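Local coordinates for putative PLP-dependent aminotransferase (Bacillus cereus ATCC 10987, PDB 3JU7), which probably transfers amino groups between substrates with pyridoxal phosphate as cofactor, as a member of the DegT/DnrJ/EryC1/StrS aminotransferase family, at residues P84-P89 with A137-W142; Q51-V56 with G176-G181; S11-I16 with I244-K249. All blocks are in the same frame, centred on the assembly; numbering follows the deposited sequence.

In the fold
The three contacts follow one another like brackets along the chain: interaction 3 spans the longest separation, interaction 2 falls within it, and interaction 1 lies within interaction 2. Their centres are about 21 Å (1 and 2), 26 Å (1 and 3) and 25 Å (2 and 3) apart, and none touches another. Interaction 1 is the most central, joining the loops that follow strands 80-84 and 130-133. Interaction 2 lies at the mixed sheet, where the lead-in to strand 55-59 meets the turn before strand 182-186. Interaction 3 sets the N-terminal loop on helix 237-248 beside the second subunit. Together they tie early parts of the chain to its middle and later parts.

Interaction 1: residues P84-P89 with A137-W142; sequences PSFTFP and ATFGSW
Phe86 meets Phe139 and Thr138 where two loops that follow strands of the aminotransferase core, 80-84 and 130-133, come together in the buried interior. Phe86 is the centre of an inverse gamma turn, and its CG lies anti to the backbone N (chi1 -170°), which carries the ring across the gap between the loops. The far corner of that ring does the touching: Phe86 CE2 comes to 3.6 Å from Phe139 CZ, and Phe86 CZ lies equally near that same atom. The two rings are turned almost perpendicular, with planes 80° apart and centroids separated by 5.6 Å, yet the approach is oblique and makes neither a stack nor a T-shaped pair.

Thr138 adds its methyl group. Its CG2 sits at the edge of the Phe86 ring, near the ring plane and 3.8 Å from Phe86 CE2, while also lying over one face of the neighbouring Phe139 ring, toward the rim. The hydroxyl of Thr138 is turned elsewhere, bonding to the backbone O of Trp112. Within the loop, Ser141 OG donates to Thr138 O over a short 2.5 Å, with a C=O...donor angle of 150°. Gln281 NE2 also bonds to this carbonyl oxygen, so the Thr138 peptide is held by two side chains.

Phe319 packs edge-to-face with Phe86, and Thr340 and Ile343 of helix 338-346 touch it too. The Phe86 ring therefore brings together the two loops, Phe319 and helix 338-346, a hydrophobic junction between strand-to-helix connections of the alpha/beta core in the PLP-dependent aminotransferase fold.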
loop_
_atom_site.group_PDB
_atom_site.type_symbol
_atom_site.label_atom_id
_atom_site.label_comp_id
_atom_site.label_asym_id
_atom_site.label_seq_id
_atom_site.Cartn_x
_atom_site.Cartn_y
_atom_site.Cartn_z
ATOM N N PRO A 84 12.148 18.794 -6.281
ATOM C CA PRO A 84 12.774 19.562 -5.216
ATOM C C PRO A 84 13.348 18.663 -4.126
ATOM O O PRO A 84 12.882 17.525 -3.964
ATOM C CB PRO A 84 11.611 20.366 -4.661
ATOM C CG PRO A 84 10.414 19.477 -4.917
ATOM C CD PRO A 84 10.681 18.967 -6.306
ATOM N N SER A 85 14.368 19.158 -3.416
ATOM C CA SER A 85 14.850 18.544 -2.177
ATOM C C SER A 85 13.876 18.902 -1.051
ATOM O O SER A 85 13.591 18.093 -0.143
ATOM C CB SER A 85 16.245 19.074 -1.829
ATOM O OG SER A 85 16.662 18.648 -0.547
ATOM N N PHE A 86 13.334 20.111 -1.133
ATOM C CA PHE A 86 12.433 20.615 -0.103
ATOM C C PHE A 86 11.058 19.969 -0.278
ATOM O O PHE A 86 10.134 20.564 -0.826
ATOM C CB PHE A 86 12.379 22.144 -0.171
ATOM C CG PHE A 86 11.663 22.794 0.984
ATOM C CD1 PHE A 86 12.316 23.013 2.187
ATOM C CD2 PHE A 86 10.351 23.241 0.847
ATOM C CE1 PHE A 86 11.673 23.631 3.254
ATOM C CE2 PHE A 86 9.693 23.885 1.911
ATOM C CZ PHE A 86 10.360 24.069 3.123
ATOM N N THR A 87 10.952 18.728 0.179
ATOM C CA THR A 87 9.711 17.956 0.082
ATOM C C THR A 87 9.757 16.863 1.151
ATOM O O THR A 87 10.765 16.691 1.817
ATOM C CB THR A 87 9.519 17.329 -1.331
ATOM O OG1 THR A 87 8.221 16.723 -1.431
ATOM C CG2 THR A 87 10.626 16.271 -1.615
ATOM N N PHE A 88 8.652 16.145 1.327
ATOM C CA PHE A 88 8.593 15.040 2.263
ATOM C C PHE A 88 9.335 13.846 1.618
ATOM O O PHE A 88 9.351 13.719 0.409
ATOM C CB PHE A 88 7.148 14.702 2.560
ATOM C CG PHE A 88 6.959 13.659 3.653
ATOM C CD1 PHE A 88 7.276 13.953 4.965
ATOM C CD2 PHE A 88 6.350 12.447 3.379
ATOM C CE1 PHE A 88 7.104 13.029 5.959
ATOM C CE2 PHE A 88 6.158 11.534 4.379
ATOM C CZ PHE A 88 6.543 11.834 5.684
ATOM N N PRO A 89 9.983 12.987 2.430
ATOM C CA PRO A 89 10.771 11.908 1.802
ATOM C C PRO A 89 10.008 10.895 0.945
ATOM O O PRO A 89 10.633 10.214 0.151
ATOM C CB PRO A 89 11.459 11.247 2.998
ATOM C CG PRO A 89 11.676 12.381 3.974
ATOM C CD PRO A 89 10.392 13.207 3.833
ATOM N N ALA A 137 3.607 20.628 -4.676
ATOM C CA ALA A 137 2.819 21.837 -4.457
ATOM C C ALA A 137 2.932 22.184 -2.963
ATOM O O ALA A 137 2.003 21.991 -2.157
ATOM C CB ALA A 137 1.379 21.624 -4.891
ATOM N N THR A 138 4.101 22.711 -2.625
ATOM C CA THR A 138 4.541 22.904 -1.245
ATOM C C THR A 138 3.468 23.439 -0.318
ATOM O O THR A 138 2.849 24.479 -0.596
ATOM C CB THR A 138 5.763 23.871 -1.213
ATOM O OG1 THR A 138 6.732 23.386 -2.134
ATOM C CG2 THR A 138 6.359 24.017 0.184
ATOM N N PHE A 139 3.271 22.685 0.763
ATOM C CA PHE A 139 2.371 23.025 1.878
ATOM C C PHE A 139 0.907 23.240 1.459
ATOM O O PHE A 139 0.199 24.070 2.022
ATOM C CB PHE A 139 2.921 24.205 2.672
ATOM C CG PHE A 139 4.379 24.026 3.174
ATOM C CD1 PHE A 139 4.826 22.837 3.688
ATOM C CD2 PHE A 139 5.245 25.102 3.196
ATOM C CE1 PHE A 139 6.117 22.701 4.179
ATOM C CE2 PHE A 139 6.519 24.981 3.686
ATOM C CZ PHE A 139 6.960 23.773 4.178
ATOM N N GLY A 140 0.456 22.470 0.475
ATOM C CA GLY A 140 -0.971 22.463 0.080
ATOM C C GLY A 140 -1.366 23.761 -0.594
ATOM O O GLY A 140 -2.441 24.278 -0.406
ATOM N N SER A 141 -0.485 24.289 -1.420
ATOM C CA SER A 141 -0.668 25.616 -1.950
ATOM C C SER A 141 -0.903 25.557 -3.435
ATOM O O SER A 141 -0.814 24.488 -4.071
ATOM C CB SER A 141 0.567 26.467 -1.630
ATOM O OG SER A 141 1.694 25.964 -2.298
ATOM N N TRP A 142 -1.184 26.721 -3.988
ATOM C CA TRP A 142 -1.545 26.818 -5.372
ATOM C C TRP A 142 -0.333 27.062 -6.246
ATOM O O TRP A 142 -0.051 28.186 -6.635
ATOM C CB TRP A 142 -2.555 27.925 -5.525
ATOM C CG TRP A 142 -3.286 27.899 -6.771
ATOM C CD1 TRP A 142 -2.984 28.573 -7.915
ATOM C CD2 TRP A 142 -4.516 27.212 -7.008
ATOM N NE1 TRP A 142 -3.949 28.341 -8.851
ATOM C CE2 TRP A 142 -4.899 27.503 -8.333
ATOM C CE3 TRP A 142 -5.335 26.383 -6.225
ATOM C CZ2 TRP A 142 -6.050 26.972 -8.914
ATOM C CZ3 TRP A 142 -6.476 25.850 -6.791
ATOM C CH2 TRP A 142 -6.829 26.143 -8.137
#

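Interaction 2: residues Q51-V56 with G176-G181; sequences QNRGAV and GQDFSG
Gln177 and Asp178 occupy the two central positions of a type II beta turn, and from it both reach the 51-56 segment that leads into strand 55-59. The turn begins at Gly176, whose O accepts from Phe179 N at 3.0 Å, and it stands just ahead of strand 182-186 of the mixed sheet.

Gln177 has its CG anti to the backbone N (chi1 179°), with a bend further out that turns the amide toward the other segment. A water links its oxygen to Gln51: it donates to Gln177 OE1 at 2.7 Å and accepts from Gln51 NE2 at 3.0 Å. The nitrogen faces several acceptors. Gln177 NE2 gives a nearly straight bond (173°) to Asp178 OD1 at 2.8 Å, coming from above the carboxylate plane, while its bond to Arg53 O is weak. Phe50 O is a further partner.

Asp178 is gripped by Arg53 side-on. Arg53 NE meets Asp178 OD1 on its syn lone pair at 3.1 Å, and Arg53 NH2 reaches Asp178 OD2, which lies close to the guanidinium plane, at 2.8 Å. The carboxylate and guanidinium planes nevertheless stand 57° apart, so the pair is twisted rather than coplanar. With donors from both Gln177 and Arg53, OD1 should be well stabilised as a charged oxygen. Tyr202 OH of strand 199-203 bonds to both Asp178 N and Arg53 O, bracing the turn against the sheet.

The remaining nitrogen of the guanidinium is held from its own segment: Arg53 NH1 donates to Gln51 OE1 at 2.7 Å, approaching from above that amide's plane.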
loop_
_atom_site.group_PDB
_atom_site.type_symbol
_atom_site.label_atom_id
_atom_site.label_comp_id
_atom_site.label_asym_id
_atom_site.label_seq_id
_atom_site.Cartn_x
_atom_site.Cartn_y
_atom_site.Cartn_z
ATOM N N GLN A 51 -15.463 19.010 -11.797
ATOM C CA GLN A 51 -16.416 19.437 -12.805
ATOM C C GLN A 51 -16.632 18.342 -13.826
ATOM O O GLN A 51 -16.860 18.634 -14.993
ATOM C CB GLN A 51 -15.944 20.741 -13.480
ATOM C CG GLN A 51 -15.871 21.952 -12.535
ATOM C CD GLN A 51 -15.157 23.159 -13.165
ATOM O OE1 GLN A 51 -15.365 23.476 -14.334
ATOM N NE2 GLN A 51 -14.310 23.829 -12.388
ATOM N N ASN A 52 -16.557 17.079 -13.387
ATOM C CA ASN A 52 -16.751 15.949 -14.276
ATOM C C ASN A 52 -15.911 16.008 -15.538
ATOM O O ASN A 52 -16.372 15.615 -16.626
ATOM C CB ASN A 52 -18.251 15.833 -14.668
ATOM C CG ASN A 52 -19.090 15.214 -13.570
ATOM O OD1 ASN A 52 -18.713 14.197 -12.970
ATOM N ND2 ASN A 52 -20.200 15.831 -13.278
ATOM N N ARG A 53 -14.687 16.517 -15.406
ATOM C CA ARG A 53 -13.739 16.517 -16.482
ATOM C C ARG A 53 -12.461 15.860 -15.941
ATOM O O ARG A 53 -11.901 16.302 -14.916
ATOM C CB ARG A 53 -13.429 17.942 -16.939
ATOM C CG ARG A 53 -14.607 18.746 -17.396
ATOM C CD ARG A 53 -14.155 19.886 -18.339
ATOM N NE ARG A 53 -13.221 20.808 -17.689
ATOM C CZ ARG A 53 -13.583 21.808 -16.882
ATOM N NH1 ARG A 53 -14.872 22.032 -16.591
ATOM N NH2 ARG A 53 -12.657 22.593 -16.351
ATOM N N GLY A 54 -12.012 14.837 -16.662
ATOM C CA GLY A 54 -10.924 13.988 -16.230
ATOM C C GLY A 54 -11.464 12.773 -15.474
ATOM O O GLY A 54 -12.650 12.409 -15.589
ATOM N N ALA A 55 -10.583 12.165 -14.692
ATOM C CA ALA A 55 -10.887 10.946 -13.984
ATOM C C ALA A 55 -9.999 10.840 -12.763
ATOM O O ALA A 55 -8.868 11.362 -12.736
ATOM C CB ALA A 55 -10.679 9.728 -14.886
ATOM N N VAL A 56 -10.494 10.114 -11.768
ATOM C CA VAL A 56 -9.721 9.863 -10.574
ATOM C C VAL A 56 -9.682 8.368 -10.239
ATOM O O VAL A 56 -10.587 7.566 -10.628
ATOM C CB VAL A 56 -10.310 10.616 -9.339
ATOM C CG1 VAL A 56 -10.301 12.172 -9.538
ATOM C CG2 VAL A 56 -11.689 10.084 -9.041
ATOM N N GLY A 176 -5.397 21.415 -9.684
ATOM C CA GLY A 176 -5.017 20.374 -10.640
ATOM C C GLY A 176 -5.960 20.170 -11.826
ATOM O O GLY A 176 -5.683 19.364 -12.727
ATOM N N GLN A 177 -7.069 20.900 -11.820
ATOM C CA GLN A 177 -8.144 20.717 -12.807
ATOM C C GLN A 177 -7.574 20.707 -14.220
ATOM O O GLN A 177 -6.760 21.580 -14.565
ATOM C CB GLN A 177 -9.180 21.829 -12.648
ATOM C CG GLN A 177 -10.385 21.784 -13.645
ATOM C CD GLN A 177 -11.308 20.613 -13.361
ATOM O OE1 GLN A 177 -11.858 20.512 -12.258
ATOM N NE2 GLN A 177 -11.441 19.689 -14.327
ATOM N N ASP A 178 -7.974 19.708 -15.009
ATOM C CA ASP A 178 -7.627 19.609 -16.417
ATOM C C ASP A 178 -6.140 19.387 -16.687
ATOM O O ASP A 178 -5.721 19.451 -17.820
ATOM C CB ASP A 178 -8.121 20.842 -17.218
ATOM C CG ASP A 178 -9.653 20.974 -17.228
ATOM O OD1 ASP A 178 -10.337 20.011 -16.856
ATOM O OD2 ASP A 178 -10.181 22.055 -17.589
ATOM N N PHE A 179 -5.330 19.117 -15.671
ATOM C CA PHE A 179 -3.910 18.885 -15.918
ATOM C C PHE A 179 -3.713 17.590 -16.726
ATOM O O PHE A 179 -4.340 16.538 -16.437
ATOM C CB PHE A 179 -3.187 18.801 -14.610
ATOM C CG PHE A 179 -1.692 18.670 -14.723
ATOM C CD1 PHE A 179 -0.930 19.668 -15.335
ATOM C CD2 PHE A 179 -1.052 17.601 -14.143
ATOM C CE1 PHE A 179 0.459 19.591 -15.388
ATOM C CE2 PHE A 179 0.353 17.504 -14.148
ATOM C CZ PHE A 179 1.112 18.487 -14.785
ATOM N N SER A 180 -2.844 17.672 -17.733
ATOM C CA SER A 180 -2.555 16.528 -18.585
ATOM C C SER A 180 -1.782 15.433 -17.896
ATOM O O SER A 180 -1.934 14.280 -18.252
ATOM C CB SER A 180 -1.738 16.971 -19.777
ATOM O OG SER A 180 -2.525 17.825 -20.547
ATOM N N GLY A 181 -0.901 15.803 -16.969
ATOM C CA GLY A 181 -0.137 14.820 -16.221
ATOM C C GLY A 181 -0.988 14.186 -15.143
ATOM O O GLY A 181 -2.215 14.073 -15.274
HETATM O O HOH W 1 -12.553 22.365 -10.473
#

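Interaction 3: residues S11-I16 with I244-K249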
loop_
_atom_site.group_PDB
_atom_site.type_symbol
_atom_site.label_atom_id
_atom_site.label_comp_id
_atom_site.label_asym_id
_atom_site.label_seq_id
_atom_site.Cartn_x
_atom_site.Cartn_y
_atom_site.Cartn_z
ATOM N N SER A 11 -8.472 14.658 13.681
ATOM C CA SER A 11 -9.851 14.302 13.947
ATOM C C SER A 11 -10.559 13.887 12.656
ATOM O O SER A 11 -11.013 14.727 11.908
ATOM C CB SER A 11 -10.604 15.460 14.591
ATOM O OG SER A 11 -10.043 15.788 15.848
ATOM N N THR A 12 -10.660 12.587 12.399
ATOM C CA THR A 12 -11.393 12.099 11.245
ATOM C C THR A 12 -12.879 12.147 11.605
ATOM O O THR A 12 -13.240 12.227 12.778
ATOM C CB THR A 12 -10.984 10.651 10.876
ATOM O OG1 THR A 12 -11.374 9.789 11.948
ATOM C CG2 THR A 12 -9.449 10.516 10.648
ATOM N N VAL A 13 -13.765 12.092 10.633
ATOM C CA VAL A 13 -15.178 12.034 10.987
ATOM C C VAL A 13 -15.511 10.812 11.885
ATOM O O VAL A 13 -14.999 9.722 11.683
ATOM C CB VAL A 13 -16.077 12.087 9.765
ATOM C CG1 VAL A 13 -15.783 13.368 9.034
ATOM C CG2 VAL A 13 -15.865 10.889 8.885
ATOM N N PRO A 14 -16.336 11.017 12.910
ATOM C CA PRO A 14 -16.685 9.949 13.822
ATOM C C PRO A 14 -17.486 8.833 13.175
ATOM O O PRO A 14 -18.162 9.073 12.185
ATOM C CB PRO A 14 -17.579 10.654 14.866
ATOM C CG PRO A 14 -17.520 12.058 14.573
ATOM C CD PRO A 14 -17.078 12.250 13.199
ATOM N N VAL A 15 -17.482 7.653 13.795
ATOM C CA VAL A 15 -18.144 6.487 13.197
ATOM C C VAL A 15 -19.638 6.726 12.833
ATOM O O VAL A 15 -20.097 6.245 11.799
ATOM C CB VAL A 15 -17.985 5.193 14.045
ATOM C CG1 VAL A 15 -18.513 5.389 15.512
ATOM C CG2 VAL A 15 -18.658 3.999 13.302
ATOM N N ILE A 16 -20.373 7.501 13.612
ATOM C CA ILE A 16 -21.823 7.641 13.316
ATOM C C ILE A 16 -22.040 8.170 11.864
ATOM O O ILE A 16 -23.010 7.831 11.223
ATOM C CB ILE A 16 -22.544 8.530 14.366
ATOM C CG1 ILE A 16 -24.077 8.386 14.314
ATOM C CG2 ILE A 16 -22.194 10.009 14.170
ATOM C CD1 ILE A 16 -24.644 7.175 14.946
ATOM N N ILE A 244 -16.233 9.100 1.846
ATOM C CA ILE A 244 -17.535 9.696 1.492
ATOM C C ILE A 244 -18.088 10.593 2.602
ATOM O O ILE A 244 -18.713 11.635 2.328
ATOM C CB ILE A 244 -18.620 8.607 1.197
ATOM C CG1 ILE A 244 -18.372 7.953 -0.159
ATOM C CG2 ILE A 244 -20.096 9.194 1.290
ATOM C CD1 ILE A 244 -19.296 6.788 -0.394
ATOM N N ALA A 245 -17.925 10.154 3.848
ATOM C CA ALA A 245 -18.433 10.903 4.993
ATOM C C ALA A 245 -17.611 12.149 5.175
ATOM O O ALA A 245 -18.117 13.144 5.672
ATOM C CB ALA A 245 -18.419 10.042 6.304
ATOM N N THR A 246 -16.329 12.070 4.829
ATOM C CA THR A 246 -15.461 13.210 4.930
ATOM C C THR A 246 -15.817 14.257 3.871
ATOM O O THR A 246 -15.642 15.444 4.125
ATOM C CB THR A 246 -14.003 12.811 4.804
ATOM O OG1 THR A 246 -13.699 11.861 5.824
ATOM C CG2 THR A 246 -13.069 14.041 4.945
HETATM N N MSE A 247 -16.319 13.824 2.704
HETATM C CA MSE A 247 -16.818 14.746 1.703
HETATM C C MSE A 247 -18.015 15.509 2.243
HETATM O O MSE A 247 -18.163 16.681 1.945
HETATM C CB MSE A 247 -17.251 14.057 0.380
HETATM C CG MSE A 247 -16.128 13.573 -0.518
HETATM SE SE MSE A 247 -15.146 15.032 -1.317
HETATM C CE MSE A 247 -16.633 15.682 -2.365
ATOM N N LYS A 248 -18.889 14.863 3.000
ATOM C CA LYS A 248 -20.070 15.581 3.457
ATOM C C LYS A 248 -19.723 16.618 4.551
ATOM O O LYS A 248 -20.369 17.662 4.657
ATOM C CB LYS A 248 -21.221 14.612 3.807
ATOM C CG LYS A 248 -21.282 14.022 5.218
ATOM C CD LYS A 248 -22.502 13.035 5.417
ATOM C CE LYS A 248 -22.210 11.937 6.523
ATOM N NZ LYS A 248 -23.300 10.947 6.829
ATOM N N LYS A 249 -18.670 16.366 5.330
ATOM C CA LYS A 249 -18.268 17.299 6.398
ATOM C C LYS A 249 -17.104 18.184 5.977
ATOM O O LYS A 249 -16.511 18.897 6.816
ATOM C CB LYS A 249 -17.860 16.533 7.666
ATOM C CG LYS A 249 -18.841 15.458 8.092
ATOM C CD LYS A 249 -20.190 16.007 8.479
ATOM C CE LYS A 249 -20.176 16.636 9.850
ATOM N NZ LYS A 249 -21.572 16.713 10.387
HETATM O O HOH W 2 -12.469 12.458 8.121
#
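Val13 presses both of its methyl groups onto the end of helix 237-248, fitting between Ala245, Thr246 and Lys249. The backbones are close here, with Val13 CA 6.2 Å from Thr246 CA. The branches divide the work. CG1 stands anti to the carbonyl carbon (chi1 -59°), and this leaves CG2 in the crowded position between the backbone N and the carbonyl carbon, a conformation that directs both methyls at the helix. Val13 CG2 rests 3.7 Å from Ala245 CB, and it also lies 3.9 Å from Thr246 OG1. Val13 CG1 packs instead on the aliphatic start of Lys249, 3.8 Å from its CG.

Lys249 is the first residue to leave helical geometry and also the N-cap of helix 250-270. Its chain bends twice beyond CG, at chi2 and chi3, so that the methylenes near the backbone serve as an apolar surface while the amino group leads away, with a long, weak ion pair to Glu17. Thr246 keeps its hydroxyl beside the backbone N, where it bonds to Ile242 O one turn earlier. The same OG1 accepts from a water at 2.7 Å, and that water accepts from Val13 N at 2.9 Å, bridging loop and helix.

Beyond the contact, the second subunit takes up the same loop: its Tyr238 bonds to Thr12 OG1 and its Asp26 to Val15 N. A bound calcium ion lies about 8 Å from the Ala245 side chain, near but not part of this packing.

The chemistry is thus mainly apolar: methyl and methylene groups set the fit between loop and helix, while a single water supplies the polar link and satisfies the N-H of buried Val13.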